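Local atomic coordinates of methylmalonyl-CoA carboxyltransferase 5S subunit (Propionibacterium freudenreichii subsp. shermanii, PDB entry 1RQB), a protein that catalyses the transfer of a carboxyl group from the biotin of the 1.3S subunit to pyruvate, forming oxaloacetate, with a bound cobalt ion. Residues K214-H226 / S237-D250. Sequence-based numbering, arbitrary orientation.
Sequences KDTYGQKTQINLH and SLMKAIEAGVDVVD. With CO (cobalt (II) ion), chain B.
H226 ND1 donates to D250 OD2 over 2.7 Å, the oxygen lying close to the imidazole plane while the carboxylate is turned 72° from the ring. With ND1 committed, NE2 points at the cobalt ion, 2.2 Å off, and the imidazole's rotation is fixed; D250 OD2 also makes a salt bridge with R135, which probably helps to position the carboxylate. Behind this pair the strands run parallel: L225 N donates to V248 O and D250 N to L225 O. On one side of the sheet the N224 amide lies alongside V248, its CG 3.5 Å from V248 CB, and N224 ND2 bonds Q222 OE1. On the other, L225 has CG anti to the backbone N (chi1 176°), which carries CD2 to A241 CB (a tight 3.5 Å) and L238 CD1. At the far end, D247 OD2 receives K214 NZ, in a salt bridge, and I223 N from opposite faces of its carboxylate plane, each at 2.8 Å. K214 NZ also bonds T221 O, tying helix 203-217 to the chain leading into both strands. A Schellman motif at G245 ends helix 234-243, completing a beta-alpha-beta crossover of the TIM barrel, with H226, following L225, among its cobalt ligands.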
ATOM      1  N   LYS A 214       7.648  -5.708  26.989  1.00 12.17           N
ATOM      2  CA  LYS A 214       7.989  -7.122  27.206  1.00 17.14           C
ATOM      3  C   LYS A 214       9.102  -7.253  28.249  1.00 19.19           C
ATOM      4  O   LYS A 214       9.042  -8.129  29.109  1.00 16.54           O
ATOM      5  CB  LYS A 214       8.462  -7.776  25.898  1.00 17.02           C
ATOM      6  CG  LYS A 214       7.378  -8.023  24.816  1.00 15.97           C
ATOM      7  CD  LYS A 214       6.484  -9.175  25.203  1.00 19.98           C
ATOM      8  CE  LYS A 214       5.442  -9.460  24.131  1.00 20.59           C
ATOM      9  NZ  LYS A 214       4.837 -10.807  24.299  1.00 21.66           N
ATOM     10  N   ASP A 215      10.127  -6.401  28.159  1.00 19.16           N
ATOM     11  CA  ASP A 215      11.263  -6.462  29.092  1.00 19.07           C
ATOM     12  C   ASP A 215      10.824  -6.078  30.508  1.00 21.23           C
ATOM     13  O   ASP A 215      11.334  -6.615  31.489  1.00 22.76           O
ATOM     14  CB  ASP A 215      12.388  -5.498  28.691  1.00 23.00           C
ATOM     15  CG  ASP A 215      13.194  -5.973  27.483  1.00 26.93           C
ATOM     16  OD1 ASP A 215      13.252  -7.196  27.232  1.00 29.54           O
ATOM     17  OD2 ASP A 215      13.794  -5.114  26.795  1.00 30.06           O
ATOM     18  N   THR A 216       9.882  -5.148  30.609  1.00 18.47           N
ATOM     19  CA  THR A 216       9.431  -4.649  31.915  1.00 19.41           C
ATOM     20  C   THR A 216       8.394  -5.564  32.569  1.00 21.83           C
ATOM     21  O   THR A 216       8.453  -5.799  33.775  1.00 17.98           O
ATOM     22  CB  THR A 216       8.815  -3.247  31.784  1.00 17.28           C
ATOM     23  OG1 THR A 216       9.799  -2.352  31.261  1.00 18.85           O
ATOM     24  CG2 THR A 216       8.339  -2.736  33.135  1.00 20.24           C
ATOM     25  N   TYR A 217       7.459  -6.105  31.797  1.00 17.62           N
ATOM     26  CA  TYR A 217       6.401  -6.908  32.425  1.00 16.22           C
ATOM     27  C   TYR A 217       6.517  -8.402  32.118  1.00 18.51           C
ATOM     28  O   TYR A 217       5.751  -9.197  32.660  1.00 18.69           O
ATOM     29  CB  TYR A 217       5.043  -6.354  32.006  1.00 15.54           C
ATOM     30  CG  TYR A 217       4.887  -4.926  32.447  1.00 13.79           C
ATOM     31  CD1 TYR A 217       4.962  -3.878  31.534  1.00 18.89           C
ATOM     32  CD2 TYR A 217       4.716  -4.611  33.806  1.00 18.09           C
ATOM     33  CE1 TYR A 217       4.872  -2.554  31.959  1.00 17.55           C
ATOM     34  CE2 TYR A 217       4.628  -3.285  34.239  1.00 18.41           C
ATOM     35  CZ  TYR A 217       4.708  -2.268  33.311  1.00 17.15           C
ATOM     36  OH  TYR A 217       4.644  -0.962  33.725  1.00 18.38           O
ATOM     37  N   GLY A 218       7.466  -8.791  31.273  1.00 17.73           N
ATOM     38  CA  GLY A 218       7.634 -10.207  30.974  1.00 18.70           C
ATOM     39  C   GLY A 218       7.151 -10.667  29.609  1.00 21.39           C
ATOM     40  O   GLY A 218       6.203 -10.118  29.050  1.00 17.65           O
ATOM     41  N   GLN A 219       7.791 -11.704  29.083  1.00 19.36           N
ATOM     42  CA  GLN A 219       7.439 -12.233  27.757  1.00 25.46           C
ATOM     43  C   GLN A 219       6.005 -12.768  27.750  1.00 24.04           C
ATOM     44  O   GLN A 219       5.406 -12.911  26.687  1.00 24.66           O
ATOM     45  CB  GLN A 219       8.416 -13.343  27.353  1.00 24.69           C
ATOM     46  CG  GLN A 219       9.861 -12.873  27.340  1.00 37.42           C
ATOM     47  CD  GLN A 219      10.075 -11.670  26.431  1.00 42.25           C
ATOM     48  OE1 GLN A 219      10.768 -10.718  26.792  1.00 42.85           O
ATOM     49  NE2 GLN A 219       9.484 -11.717  25.237  1.00 46.30           N
ATOM     50  N   LYS A 220       5.443 -13.045  28.926  1.00 23.06           N
ATOM     51  CA  LYS A 220       4.072 -13.573  28.995  1.00 23.31           C
ATOM     52  C   LYS A 220       3.059 -12.456  28.727  1.00 22.92           C
ATOM     53  O   LYS A 220       1.872 -12.723  28.544  1.00 21.95           O
ATOM     54  CB  LYS A 220       3.783 -14.168  30.378  1.00 28.16           C
ATOM     55  CG  LYS A 220       3.726 -13.121  31.504  1.00 33.39           C
ATOM     56  CD  LYS A 220       3.358 -13.745  32.842  1.00 39.19           C
ATOM     57  CE  LYS A 220       3.201 -12.685  33.929  1.00 39.14           C
ATOM     58  NZ  LYS A 220       4.443 -11.891  34.130  1.00 41.86           N
ATOM     59  N   THR A 221       3.505 -11.202  28.729  1.00 15.23           N
ATOM     60  CA  THR A 221       2.588 -10.077  28.492  1.00 16.15           C
ATOM     61  C   THR A 221       2.115 -10.112  27.037  1.00 15.94           C
ATOM     62  O   THR A 221       2.916  -9.949  26.118  1.00 16.67           O
ATOM     63  CB  THR A 221       3.284  -8.720  28.752  1.00 17.24           C
ATOM     64  OG1 THR A 221       3.857  -8.717  30.067  1.00 22.06           O
ATOM     65  CG2 THR A 221       2.286  -7.583  28.658  1.00 14.73           C
ATOM     66  N   GLN A 222       0.818 -10.334  26.825  1.00 11.39           N
ATOM     67  CA  GLN A 222       0.280 -10.402  25.458  1.00 16.64           C
ATOM     68  C   GLN A 222       0.036  -8.996  24.907  1.00 11.74           C
ATOM     69  O   GLN A 222      -0.669  -8.186  25.508  1.00 12.56           O
ATOM     70  CB  GLN A 222      -1.040 -11.188  25.391  1.00 17.64           C
ATOM     71  CG  GLN A 222      -1.657 -11.112  23.984  1.00 22.18           C
ATOM     72  CD  GLN A 222      -2.925 -11.930  23.791  1.00 27.96           C
ATOM     73  OE1 GLN A 222      -3.689 -11.681  22.859  1.00 26.58           O
ATOM     74  NE2 GLN A 222      -3.144 -12.917  24.656  1.00 22.13           N
ATOM     75  N   ILE A 223       0.630  -8.723  23.753  1.00 12.67           N
ATOM     76  CA  ILE A 223       0.460  -7.417  23.102  1.00 12.54           C
ATOM     77  C   ILE A 223      -0.066  -7.629  21.681  1.00 11.95           C
ATOM     78  O   ILE A 223       0.454  -8.457  20.935  1.00 10.78           O
ATOM     79  CB  ILE A 223       1.789  -6.647  23.022  1.00 14.51           C
ATOM     80  CG1 ILE A 223       2.363  -6.439  24.429  1.00 15.20           C
ATOM     81  CG2 ILE A 223       1.555  -5.303  22.374  1.00 14.66           C
ATOM     82  CD1 ILE A 223       3.810  -5.972  24.442  1.00 15.22           C
ATOM     83  N   ASN A 224      -1.123  -6.895  21.345  1.00  7.30           N
ATOM     84  CA  ASN A 224      -1.749  -6.928  20.016  1.00  8.87           C
ATOM     85  C   ASN A 224      -1.501  -5.565  19.363  1.00  9.84           C
ATOM     86  O   ASN A 224      -1.760  -4.530  19.973  1.00 11.05           O
ATOM     87  CB  ASN A 224      -3.263  -7.142  20.132  1.00 14.03           C
ATOM     88  CG  ASN A 224      -3.649  -8.559  20.562  1.00 18.73           C
ATOM     89  OD1 ASN A 224      -4.689  -9.076  20.153  1.00 20.51           O
ATOM     90  ND2 ASN A 224      -2.835  -9.173  21.399  1.00 10.26           N
ATOM     91  N   LEU A 225      -0.990  -5.544  18.135  1.00  8.12           N
ATOM     92  CA  LEU A 225      -0.722  -4.250  17.489  1.00  8.79           C
ATOM     93  C   LEU A 225      -1.772  -3.973  16.413  1.00  8.59           C
ATOM     94  O   LEU A 225      -2.041  -4.815  15.555  1.00 10.38           O
ATOM     95  CB  LEU A 225       0.687  -4.250  16.878  1.00  8.47           C
ATOM     96  CG  LEU A 225       1.108  -3.011  16.090  1.00  9.83           C
ATOM     97  CD1 LEU A 225       1.124  -1.790  17.010  1.00  9.09           C
ATOM     98  CD2 LEU A 225       2.490  -3.248  15.480  1.00 13.17           C
ATOM     99  N   HIS A 226      -2.366  -2.780  16.488  1.00  9.31           N
ATOM    100  CA  HIS A 226      -3.400  -2.327  15.545  1.00  9.37           C
ATOM    101  C   HIS A 226      -2.889  -1.073  14.834  1.00  9.85           C
ATOM    102  O   HIS A 226      -2.875   0.015  15.410  1.00 10.86           O
ATOM    103  CB  HIS A 226      -4.694  -1.988  16.306  1.00  8.84           C
ATOM    104  CG  HIS A 226      -5.816  -1.517  15.428  1.00 11.31           C
ATOM    105  ND1 HIS A 226      -6.653  -2.379  14.753  1.00  8.98           N
ATOM    106  CD2 HIS A 226      -6.224  -0.265  15.100  1.00  7.69           C
ATOM    107  CE1 HIS A 226      -7.527  -1.681  14.046  1.00  9.30           C
ATOM    108  NE2 HIS A 226      -7.289  -0.395  14.241  1.00  8.90           N
ATOM    109  N   SER A 237       6.553  -1.439  10.238  1.00  8.35           N
ATOM    110  CA  SER A 237       6.423  -1.360  11.700  1.00  9.96           C
ATOM    111  C   SER A 237       5.927  -2.706  12.234  1.00  7.23           C
ATOM    112  O   SER A 237       6.371  -3.159  13.287  1.00 10.01           O
ATOM    113  CB  SER A 237       5.457  -0.234  12.101  1.00  9.59           C
ATOM    114  OG  SER A 237       5.956   1.022  11.644  1.00  9.52           O
ATOM    115  N   LEU A 238       4.995  -3.343  11.525  1.00  9.17           N
ATOM    116  CA  LEU A 238       4.504  -4.665  11.944  1.00  9.54           C
ATOM    117  C   LEU A 238       5.669  -5.658  11.973  1.00  9.76           C
ATOM    118  O   LEU A 238       5.796  -6.455  12.901  1.00 11.56           O
ATOM    119  CB  LEU A 238       3.437  -5.184  10.979  1.00  9.06           C
ATOM    120  CG  LEU A 238       1.973  -4.958  11.357  1.00 15.09           C
ATOM    121  CD1 LEU A 238       1.710  -3.508  11.604  1.00 18.52           C
ATOM    122  CD2 LEU A 238       1.071  -5.496  10.254  1.00 12.62           C
HETATM  123  N   MSE A 239       6.521  -5.621  10.953  1.00  8.37           N
HETATM  124  CA  MSE A 239       7.667  -6.543  10.907  1.00  8.89           C
HETATM  125  C   MSE A 239       8.580  -6.279  12.107  1.00  9.72           C
HETATM  126  O   MSE A 239       9.034  -7.215  12.763  1.00 10.33           O
HETATM  127  CB  MSE A 239       8.468  -6.364   9.612  1.00  9.62           C
HETATM  128  CG  MSE A 239       9.690  -7.284   9.506  1.00 15.19           C
HETATM  129 SE   MSE A 239       9.207  -9.187   9.273  1.00 34.21          SE
HETATM  130  CE  MSE A 239       9.552  -9.816  11.039  1.00 23.54           C
ATOM    131  N   LYS A 240       8.863  -5.009  12.394  1.00  6.60           N
ATOM    132  CA  LYS A 240       9.709  -4.657  13.546  1.00 10.44           C
ATOM    133  C   LYS A 240       9.023  -5.042  14.859  1.00 11.80           C
ATOM    134  O   LYS A 240       9.687  -5.432  15.819  1.00 10.65           O
ATOM    135  CB  LYS A 240      10.036  -3.149  13.545  1.00 11.73           C
ATOM    136  CG  LYS A 240      11.064  -2.786  12.491  1.00 18.58           C
ATOM    137  CD  LYS A 240      12.343  -3.527  12.803  1.00 28.37           C
ATOM    138  CE  LYS A 240      13.415  -3.307  11.763  1.00 31.15           C
ATOM    139  NZ  LYS A 240      14.554  -4.231  12.030  1.00 34.28           N
ATOM    140  N   ALA A 241       7.698  -4.932  14.904  1.00  7.53           N
ATOM    141  CA  ALA A 241       6.972  -5.295  16.130  1.00 12.05           C
ATOM    142  C   ALA A 241       7.086  -6.806  16.347  1.00  7.97           C
ATOM    143  O   ALA A 241       7.204  -7.278  17.476  1.00 10.06           O
ATOM    144  CB  ALA A 241       5.496  -4.878  16.028  1.00  9.00           C
ATOM    145  N   ILE A 242       7.063  -7.562  15.259  1.00  7.22           N
ATOM    146  CA  ILE A 242       7.193  -9.023  15.352  1.00  9.05           C
ATOM    147  C   ILE A 242       8.609  -9.360  15.825  1.00  8.96           C
ATOM    148  O   ILE A 242       8.805 -10.253  16.648  1.00 11.33           O
ATOM    149  CB  ILE A 242       6.878  -9.682  13.985  1.00  7.71           C
ATOM    150  CG1 ILE A 242       5.368  -9.575  13.724  1.00  8.44           C
ATOM    151  CG2 ILE A 242       7.352 -11.157  13.967  1.00  8.18           C
ATOM    152  CD1 ILE A 242       4.956  -9.910  12.298  1.00 11.69           C
ATOM    153  N   GLU A 243       9.608  -8.636  15.335  1.00 12.15           N
ATOM    154  CA  GLU A 243      10.979  -8.892  15.800  1.00 11.06           C
ATOM    155  C   GLU A 243      11.090  -8.564  17.291  1.00 10.90           C
ATOM    156  O   GLU A 243      11.865  -9.189  18.012  1.00 14.83           O
ATOM    157  CB  GLU A 243      11.999  -8.070  14.985  1.00 11.99           C
ATOM    158  CG  GLU A 243      12.057  -8.489  13.502  1.00 11.85           C
ATOM    159  CD  GLU A 243      13.000  -7.633  12.643  1.00 24.83           C
ATOM    160  OE1 GLU A 243      13.209  -6.442  12.969  1.00 24.57           O
ATOM    161  OE2 GLU A 243      13.520  -8.157  11.623  1.00 25.10           O
ATOM    162  N   ALA A 244      10.298  -7.605  17.766  1.00 10.45           N
ATOM    163  CA  ALA A 244      10.358  -7.212  19.182  1.00 12.17           C
ATOM    164  C   ALA A 244       9.535  -8.163  20.055  1.00 14.41           C
ATOM    165  O   ALA A 244       9.575  -8.067  21.280  1.00 15.25           O
ATOM    166  CB  ALA A 244       9.877  -5.781  19.359  1.00 10.88           C
ATOM    167  N   GLY A 245       8.775  -9.062  19.435  1.00 12.46           N
ATOM    168  CA  GLY A 245       7.993 -10.018  20.210  1.00 13.51           C
ATOM    169  C   GLY A 245       6.479  -9.850  20.296  1.00 10.89           C
ATOM    170  O   GLY A 245       5.841 -10.476  21.143  1.00 12.36           O
ATOM    171  N   VAL A 246       5.891  -9.028  19.433  1.00  9.15           N
ATOM    172  CA  VAL A 246       4.435  -8.830  19.488  1.00  9.30           C
ATOM    173  C   VAL A 246       3.724 -10.165  19.254  1.00  9.86           C
ATOM    174  O   VAL A 246       4.137 -10.980  18.429  1.00 12.09           O
ATOM    175  CB  VAL A 246       3.974  -7.747  18.476  1.00  9.25           C
ATOM    176  CG1 VAL A 246       3.884  -8.319  17.046  1.00  7.00           C
ATOM    177  CG2 VAL A 246       2.634  -7.175  18.933  1.00 14.75           C
ATOM    178  N   ASP A 247       2.626 -10.367  19.973  1.00 10.23           N
ATOM    179  CA  ASP A 247       1.890 -11.639  19.927  1.00 10.77           C
ATOM    180  C   ASP A 247       0.888 -11.719  18.774  1.00 13.60           C
ATOM    181  O   ASP A 247       0.745 -12.777  18.166  1.00 10.09           O
ATOM    182  CB  ASP A 247       1.156 -11.837  21.253  1.00 15.79           C
ATOM    183  CG  ASP A 247       2.110 -11.830  22.434  1.00 23.01           C
ATOM    184  OD1 ASP A 247       2.614 -12.915  22.783  1.00 26.99           O
ATOM    185  OD2 ASP A 247       2.386 -10.739  22.986  1.00 22.88           O
ATOM    186  N   VAL A 248       0.194 -10.618  18.489  1.00 10.78           N
ATOM    187  CA  VAL A 248      -0.850 -10.611  17.453  1.00 10.49           C
ATOM    188  C   VAL A 248      -0.826  -9.281  16.696  1.00 10.39           C
ATOM    189  O   VAL A 248      -0.597  -8.234  17.299  1.00  9.26           O
ATOM    190  CB  VAL A 248      -2.282 -10.712  18.097  1.00 10.23           C
ATOM    191  CG1 VAL A 248      -3.382 -10.644  16.998  1.00 11.63           C
ATOM    192  CG2 VAL A 248      -2.408 -11.986  18.946  1.00  9.76           C
ATOM    193  N   VAL A 249      -1.062  -9.305  15.381  1.00  7.97           N
ATOM    194  CA  VAL A 249      -1.144  -8.047  14.625  1.00  7.43           C
ATOM    195  C   VAL A 249      -2.479  -8.019  13.876  1.00  9.86           C
ATOM    196  O   VAL A 249      -2.983  -9.069  13.479  1.00  9.23           O
ATOM    197  CB  VAL A 249       0.058  -7.870  13.637  1.00 13.16           C
ATOM    198  CG1 VAL A 249       1.382  -7.752  14.441  1.00 12.16           C
ATOM    199  CG2 VAL A 249       0.133  -9.033  12.670  1.00 14.04           C
ATOM    200  N   ASP A 250      -3.086  -6.831  13.740  1.00  9.08           N
ATOM    201  CA  ASP A 250      -4.380  -6.679  13.056  1.00  9.40           C
ATOM    202  C   ASP A 250      -4.161  -6.344  11.579  1.00  9.53           C
ATOM    203  O   ASP A 250      -3.336  -5.496  11.242  1.00 10.28           O
ATOM    204  CB  ASP A 250      -5.215  -5.544  13.666  1.00 10.95           C
ATOM    205  CG  ASP A 250      -5.555  -5.764  15.124  1.00 15.14           C
ATOM    206  OD1 ASP A 250      -5.112  -6.775  15.708  1.00 18.27           O
ATOM    207  OD2 ASP A 250      -6.274  -4.904  15.684  1.00 13.74           O
TER
HETATM  208 CO    CO B 529      -8.638   1.226  13.690  1.00 12.04          CO
HETATM  209  O   HOH W   1       6.845 -12.452  23.415  1.00 40.85           O
HETATM  210  O   HOH W   2      10.620  -9.358  23.436  1.00 21.13           O
HETATM  211  O   HOH W   3       3.073 -13.528  25.159  1.00 35.18           O
HETATM  212  O   HOH W   4      -6.358  -8.196  18.064  1.00 15.20           O
HETATM  213  O   HOH W   5      -1.782  -3.864  12.896  1.00 11.09           O
HETATM  214  O   HOH W   6     -10.271   2.735  13.264  1.00 11.42           O